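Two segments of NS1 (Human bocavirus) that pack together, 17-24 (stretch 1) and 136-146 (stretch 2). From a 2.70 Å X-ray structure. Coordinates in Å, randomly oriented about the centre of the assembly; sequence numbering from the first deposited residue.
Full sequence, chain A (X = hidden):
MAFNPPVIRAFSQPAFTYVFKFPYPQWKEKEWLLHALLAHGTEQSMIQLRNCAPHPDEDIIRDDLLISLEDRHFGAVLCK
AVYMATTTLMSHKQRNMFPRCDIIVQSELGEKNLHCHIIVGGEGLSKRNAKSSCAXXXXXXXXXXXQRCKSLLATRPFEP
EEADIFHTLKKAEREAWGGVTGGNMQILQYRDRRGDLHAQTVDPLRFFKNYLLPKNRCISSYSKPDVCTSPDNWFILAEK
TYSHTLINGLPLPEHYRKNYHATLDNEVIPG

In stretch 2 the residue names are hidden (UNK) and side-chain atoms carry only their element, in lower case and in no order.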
ATOM      1  N   THR A  17      12.073  -4.408  -4.171  1.00 30.55           N
ATOM      2  CA  THR A  17      10.725  -4.546  -3.630  1.00 31.74           C
ATOM      3  C   THR A  17      10.766  -4.689  -2.110  1.00 39.66           C
ATOM      4  O   THR A  17      11.524  -5.511  -1.561  1.00 44.28           O
ATOM      5  CB  THR A  17       9.989  -5.727  -4.296  1.00 39.30           C
ATOM      6  OG1 THR A  17       9.938  -5.505  -5.714  1.00 36.20           O
ATOM      7  CG2 THR A  17       8.542  -5.889  -3.739  1.00 41.34           C
ATOM      8  N   TYR A  18       9.983  -3.857  -1.428  1.00 41.78           N
ATOM      9  CA  TYR A  18       9.901  -3.913   0.034  1.00 38.37           C
ATOM     10  C   TYR A  18       8.489  -4.257   0.512  1.00 41.31           C
ATOM     11  O   TYR A  18       7.492  -4.000  -0.182  1.00 39.65           O
ATOM     12  CB  TYR A  18      10.297  -2.572   0.653  1.00 33.50           C
ATOM     13  CG  TYR A  18      11.714  -2.114   0.371  1.00 40.47           C
ATOM     14  CD1 TYR A  18      12.023  -1.404  -0.783  1.00 36.71           C
ATOM     15  CD2 TYR A  18      12.736  -2.363   1.278  1.00 39.43           C
ATOM     16  CE1 TYR A  18      13.312  -0.956  -1.027  1.00 35.95           C
ATOM     17  CE2 TYR A  18      14.018  -1.943   1.036  1.00 40.79           C
ATOM     18  CZ  TYR A  18      14.308  -1.237  -0.119  1.00 41.34           C
ATOM     19  OH  TYR A  18      15.614  -0.825  -0.355  1.00 43.69           O
ATOM     20  N   VAL A  19       8.408  -4.813   1.716  1.00 38.98           N
ATOM     21  CA  VAL A  19       7.127  -4.970   2.376  1.00 34.62           C
ATOM     22  C   VAL A  19       7.138  -4.226   3.703  1.00 38.50           C
ATOM     23  O   VAL A  19       7.962  -4.499   4.585  1.00 40.39           O
ATOM     24  CB  VAL A  19       6.745  -6.445   2.620  1.00 43.30           C
ATOM     25  CG1 VAL A  19       5.399  -6.501   3.374  1.00 35.21           C
ATOM     26  CG2 VAL A  19       6.620  -7.168   1.311  1.00 43.92           C
ATOM     27  N   PHE A  20       6.209  -3.282   3.825  1.00 37.23           N
ATOM     28  CA  PHE A  20       5.991  -2.542   5.053  1.00 35.78           C
ATOM     29  C   PHE A  20       4.802  -3.150   5.787  1.00 44.24           C
ATOM     30  O   PHE A  20       3.763  -3.356   5.186  1.00 43.89           O
ATOM     31  CB  PHE A  20       5.701  -1.068   4.738  1.00 38.27           C
ATOM     32  CG  PHE A  20       5.083  -0.321   5.888  1.00 47.23           C
ATOM     33  CD1 PHE A  20       5.879   0.213   6.891  1.00 45.10           C
ATOM     34  CD2 PHE A  20       3.703  -0.165   5.976  1.00 47.89           C
ATOM     35  CE1 PHE A  20       5.315   0.886   7.958  1.00 45.30           C
ATOM     36  CE2 PHE A  20       3.132   0.512   7.043  1.00 48.65           C
ATOM     37  CZ  PHE A  20       3.941   1.044   8.033  1.00 44.47           C
ATOM     38  N   LYS A  21       4.970  -3.468   7.069  1.00 49.39           N
ATOM     39  CA  LYS A  21       3.881  -3.953   7.926  1.00 44.17           C
ATOM     40  C   LYS A  21       3.461  -2.842   8.886  1.00 47.16           C
ATOM     41  O   LYS A  21       4.294  -2.325   9.624  1.00 45.86           O
ATOM     42  CB  LYS A  21       4.347  -5.137   8.767  1.00 48.09           C
ATOM     43  CG  LYS A  21       3.880  -6.495   8.317  1.00 62.62           C
ATOM     44  CD  LYS A  21       4.038  -7.525   9.451  1.00 78.56           C
ATOM     45  CE  LYS A  21       5.505  -7.935   9.684  1.00 85.50           C
ATOM     46  NZ  LYS A  21       5.878  -9.247   9.062  1.00 84.46           N
ATOM     47  N   PHE A  22       2.187  -2.461   8.890  1.00 44.37           N
ATOM     48  CA  PHE A  22       1.718  -1.491   9.880  1.00 46.41           C
ATOM     49  C   PHE A  22       1.912  -2.039  11.320  1.00 50.08           C
ATOM     50  O   PHE A  22       1.349  -3.066  11.695  1.00 43.48           O
ATOM     51  CB  PHE A  22       0.255  -1.129   9.618  1.00 48.06           C
ATOM     52  CG  PHE A  22      -0.191   0.098  10.344  1.00 48.69           C
ATOM     53  CD1 PHE A  22      -0.645   0.020  11.644  1.00 48.23           C
ATOM     54  CD2 PHE A  22      -0.134   1.335   9.732  1.00 48.47           C
ATOM     55  CE1 PHE A  22      -1.037   1.159  12.317  1.00 44.27           C
ATOM     56  CE2 PHE A  22      -0.529   2.474  10.400  1.00 47.92           C
ATOM     57  CZ  PHE A  22      -0.980   2.383  11.695  1.00 42.55           C
ATOM     58  N   PRO A  23       2.714  -1.354  12.139  1.00 50.91           N
ATOM     59  CA  PRO A  23       3.095  -2.000  13.404  1.00 48.46           C
ATOM     60  C   PRO A  23       2.037  -1.939  14.523  1.00 54.72           C
ATOM     61  O   PRO A  23       2.324  -1.448  15.619  1.00 64.33           O
ATOM     62  CB  PRO A  23       4.362  -1.242  13.811  1.00 38.21           C
ATOM     63  CG  PRO A  23       4.293   0.107  13.079  1.00 43.43           C
ATOM     64  CD  PRO A  23       3.178   0.042  12.054  1.00 48.46           C
ATOM     65  N   TYR A  24       0.835  -2.430  14.234  1.00 50.81           N
ATOM     66  CA  TYR A  24      -0.253  -2.522  15.220  1.00 55.72           C
ATOM     67  C   TYR A  24      -1.006  -3.838  15.077  1.00 57.16           C
ATOM     68  O   TYR A  24      -1.878  -3.986  14.218  1.00 58.44           O
ATOM     69  CB  TYR A  24      -1.221  -1.341  15.068  1.00 55.48           C
ATOM     70  CG  TYR A  24      -2.306  -1.265  16.120  1.00 65.65           C
ATOM     71  CD1 TYR A  24      -2.012  -0.967  17.448  1.00 72.07           C
ATOM     72  CD2 TYR A  24      -3.634  -1.431  15.774  1.00 71.63           C
ATOM     73  CE1 TYR A  24      -3.016  -0.891  18.408  1.00 67.90           C
ATOM     74  CE2 TYR A  24      -4.643  -1.344  16.725  1.00 75.59           C
ATOM     75  CZ  TYR A  24      -4.332  -1.074  18.034  1.00 73.95           C
ATOM     76  OH  TYR A  24      -5.352  -0.996  18.962  1.00 82.20           O
ATOM     77  N   UNK A 136      15.835   3.143   7.612  1.00 44.04           N
ATOM     78  CA  UNK A 136      15.656   4.506   7.161  1.00 43.00           C
ATOM     79  C   UNK A 136      14.304   4.645   6.460  1.00 46.76           C
ATOM     80  O   UNK A 136      13.540   5.571   6.742  1.00 53.89           O
ATOM     81  c   UNK A 136      16.751   6.250   5.611  1.00 66.53           C
ATOM     82  c   UNK A 136      17.723   6.414   4.449  1.00 63.79           C
ATOM     83  o   UNK A 136      18.301   5.440   3.957  1.00 62.13           O
ATOM     84  c   UNK A 136      16.803   4.873   6.220  1.00 41.30           C
ATOM     85  n   UNK A 136      17.940   7.658   4.033  1.00 59.89           N
ATOM     86  N   UNK A 137      14.016   3.706   5.561  1.00 38.71           N
ATOM     87  CA  UNK A 137      12.782   3.696   4.792  1.00 39.74           C
ATOM     88  C   UNK A 137      11.603   3.574   5.754  1.00 39.80           C
ATOM     89  O   UNK A 137      10.621   4.310   5.642  1.00 41.15           O
ATOM     90  c   UNK A 137      10.915   3.759   2.609  1.00 50.94           C
ATOM     91  c   UNK A 137      11.825   2.703   2.640  1.00 50.12           C
ATOM     92  c   UNK A 137      10.024   3.912   1.545  1.00 41.39           C
ATOM     93  c   UNK A 137      12.793   2.539   3.790  1.00 44.10           C
ATOM     94  c   UNK A 137      10.032   2.994   0.508  1.00 42.95           C
ATOM     95  c   UNK A 137      11.823   1.792   1.588  1.00 41.92           C
ATOM     96  c   UNK A 137      10.930   1.927   0.537  1.00 47.18           C
ATOM     97  N   UNK A 138      11.722   2.643   6.696  1.00 38.38           N
ATOM     98  CA  UNK A 138      10.735   2.430   7.751  1.00 44.52           C
ATOM     99  C   UNK A 138      10.437   3.728   8.509  1.00 53.11           C
ATOM    100  O   UNK A 138       9.273   4.049   8.770  1.00 57.49           O
ATOM    101  c   UNK A 138       9.632   0.291  12.009  1.00 45.04           C
ATOM    102  c   UNK A 138       8.002   0.033  10.264  1.00 44.47           C
ATOM    103  c   UNK A 138      10.548   0.752  11.088  1.00 41.44           C
ATOM    104  o   UNK A 138       7.462  -0.521  12.528  1.00 48.59           O
ATOM    105  c   UNK A 138       8.937   0.505   9.340  1.00 43.38           C
ATOM    106  c   UNK A 138       8.358  -0.061  11.597  1.00 47.71           C
ATOM    107  c   UNK A 138      10.219   0.879   9.739  1.00 42.37           C
ATOM    108  c   UNK A 138      11.244   1.376   8.734  1.00 36.73           C
ATOM    109  N   UNK A 139      11.485   4.472   8.852  1.00 50.70           N
ATOM    110  CA  UNK A 139      11.329   5.688   9.622  1.00 39.86           C
ATOM    111  C   UNK A 139      10.648   6.797   8.843  1.00 48.05           C
ATOM    112  O   UNK A 139       9.797   7.506   9.362  1.00 52.12           O
ATOM    113  N   UNK A 140      11.024   6.941   7.583  1.00 44.41           N
ATOM    114  CA  UNK A 140      10.380   7.886   6.706  1.00 44.03           C
ATOM    115  C   UNK A 140       8.886   7.555   6.543  1.00 55.75           C
ATOM    116  O   UNK A 140       8.045   8.455   6.499  1.00 58.17           O
ATOM    117  c   UNK A 140      12.629   9.766   5.798  1.00 41.48           C
ATOM    118  c   UNK A 140      12.530   8.345   5.331  1.00 42.69           C
ATOM    119  c   UNK A 140      13.092   8.204   3.915  1.00 43.63           C
ATOM    120  c   UNK A 140      11.074   7.880   5.352  1.00 40.11           C
ATOM    121  N   UNK A 141       8.561   6.265   6.441  1.00 47.80           N
ATOM    122  CA  UNK A 141       7.169   5.849   6.283  1.00 44.07           C
ATOM    123  C   UNK A 141       6.398   6.219   7.522  1.00 47.80           C
ATOM    124  O   UNK A 141       5.304   6.773   7.429  1.00 44.27           O
ATOM    125  c   UNK A 141       7.528   2.527   4.287  1.00 51.01           C
ATOM    126  c   UNK A 141       7.381   4.021   4.573  1.00 47.16           C
ATOM    127  c   UNK A 141       7.014   4.346   6.023  1.00 39.57           C
ATOM    128  c   UNK A 141       5.585   3.888   6.302  1.00 33.91           C
ATOM    129  N   UNK A 142       6.975   5.905   8.681  1.00 49.19           N
ATOM    130  CA  UNK A 142       6.344   6.203   9.962  1.00 43.66           C
ATOM    131  C   UNK A 142       6.134   7.707  10.155  1.00 51.86           C
ATOM    132  O   UNK A 142       5.098   8.128  10.674  1.00 51.23           O
ATOM    133  c   UNK A 142       5.733   3.503  11.505  1.00 38.43           C
ATOM    134  c   UNK A 142       7.132   4.073  11.209  1.00 46.17           C
ATOM    135  c   UNK A 142       7.143   5.607  11.123  1.00 39.91           C
ATOM    136  c   UNK A 142       8.181   3.545  12.209  1.00 44.86           C
ATOM    137  N   UNK A 143       7.108   8.511   9.730  1.00 47.40           N
ATOM    138  CA  UNK A 143       6.996   9.966   9.842  1.00 52.34           C
ATOM    139  C   UNK A 143       5.745  10.477   9.111  1.00 53.75           C
ATOM    140  O   UNK A 143       5.024  11.325   9.643  1.00 52.25           O
ATOM    141  c   UNK A 143       8.247  10.660   9.347  1.00 42.11           C
ATOM    142  N   UNK A 144       5.496   9.957   7.905  1.00 47.51           N
ATOM    143  CA  UNK A 144       4.315  10.328   7.122  1.00 50.47           C
ATOM    144  C   UNK A 144       2.979   9.920   7.761  1.00 51.25           C
ATOM    145  O   UNK A 144       2.035  10.712   7.798  1.00 54.22           O
ATOM    146  c   UNK A 144       4.384   9.727   5.720  1.00 41.74           C
ATOM    147  c   UNK A 144       4.959  11.742   4.341  1.00 60.63           C
ATOM    148  o   UNK A 144       5.815  12.445   3.758  1.00 68.98           O
ATOM    149  c   UNK A 144       5.392  10.372   4.836  1.00 47.55           C
ATOM    150  o   UNK A 144       3.777  12.114   4.537  1.00 69.40           O
ATOM    151  N   UNK A 145       2.918   8.685   8.250  1.00 38.95           N
ATOM    152  CA  UNK A 145       1.753   8.168   8.947  1.00 46.01           C
ATOM    153  C   UNK A 145       1.451   8.991  10.205  1.00 56.65           C
ATOM    154  O   UNK A 145       0.334   9.459  10.402  1.00 61.10           O
ATOM    155  c   UNK A 145       2.090   5.806   8.124  1.00 39.94           C
ATOM    156  c   UNK A 145       2.459   4.368   8.427  1.00 36.38           C
ATOM    157  c   UNK A 145       1.977   6.701   9.360  1.00 39.19           C
ATOM    158  c   UNK A 145       0.866   6.232  10.277  1.00 45.69           C
ATOM    159  N   UNK A 146       2.472   9.184  11.034  1.00 53.22           N
ATOM    160  CA  UNK A 146       2.352   9.955  12.261  1.00 56.45           C
ATOM    161  C   UNK A 146       1.808  11.354  11.986  1.00 55.09           C
ATOM    162  O   UNK A 146       0.925  11.834  12.705  1.00 46.95           O
ATOM    163  c   UNK A 146       5.458   8.473  14.053  1.00 55.49           C
ATOM    164  c   UNK A 146       3.725  10.014  12.979  1.00 51.05           C
ATOM    165  c   UNK A 146       3.809  11.174  13.990  1.00 44.97           C
ATOM    166  c   UNK A 146       3.997   8.673  13.667  1.00 47.69           C
TER

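Position 136 carries three side-chain carbons in a row, the third bearing one oxygen and one nitrogen, and this side chain is out of reach of stretch 1. A terminal amide on a two-carbon spacer is glutamine; OE1 of Gln136 is hydrogen-bonded elsewhere in the structure.

Position 137 has one carbon followed by a ring of six carbons with no heteroatom. Its CA-to-CB bond points toward stretch 1, and a ring carbon lies 3.7 Å from CD1 of Tyr18, over one face of the tyrosine ring. The bare six-carbon ring identifies phenylalanine, and the carbon is CE2 of Phe137. With ring centroids 5.2 Å apart and planes at 83°, the pair is edge-to-face: the edge of Phe137 meets the face of Tyr18.

Position 138 repeats the six-carbon ring but adds one oxygen. The CA-to-CB bond runs sideways, yet the end of the side chain comes nearer stretch 1. A ring carbon of 138 is 3.6 Å from CE1 of Phe20, which sits at the edge of the 138 ring, while the oxygen of 138 approaches CG of Pro23 to 3.3 Å. A ring bearing one oxygen is tyrosine, so these atoms are CE1 and OH of Tyr138. Because CG is carbon, the closeness of OH is a packing contact.

Position 139 has no side-chain atoms, and even an ideal CB built there would find nothing of stretch 1 within 5.5 Å. It is glycine, Gly139.

At 140 there are four carbons, forked at the second, out of reach of stretch 1: leucine, Leu140.

Position 141 also has four carbons, but the fork is at the first and one arm is two carbons long. The carbon of its short arm lies 3.4 Å from CE1 of Phe20 and 3.8 Å from the Phe20 ring centroid, 24° off the ring normal, a CH-pi contact over the face. The branching is that of isoleucine, and the carbon is CG2 of Ile141.

Position 142 has four carbons forked at the second. One terminal carbon of 142 reaches CG of Pro23 at 4.0 Å and, more loosely, CE1 of Phe20 at 4.4 Å, near the plane of that ring. This is leucine, and the carbon is CD2 of Leu142.

A single carbon at 143, making no contact, defines Ala143. Position 144 has three carbons, the third with two oxygens, and is likewise out of reach; it is Glu144.

Position 145 has four carbons forked at the first with one longer arm. The end of that arm is 3.7 Å from CZ of Phe20, and the short-arm carbon of 145 is 4.0 Å from CE2 of Phe22. This is isoleucine, the atoms being CD1 and CG2 of Ile145. Position 146 has the same branching but is out of reach; it is Ile146.

The contact is largely apolar, burying 399 Å² in total with no hydrogen bond between the stretches. Phe137, Ile141 and Ile145, spaced four apart, direct their CA-to-CB bonds toward stretch 1; those of Tyr138 and Leu142 run sideways, and the ends of these side chains come nearer. Phe20, which has the largest covered area at 91 Å², touches four helix residues. The strand and helix axes approach to 10.2 Å at 47°, a gap these side chains bridge.

Stretch 2 (136-146) QFYGLILAEII
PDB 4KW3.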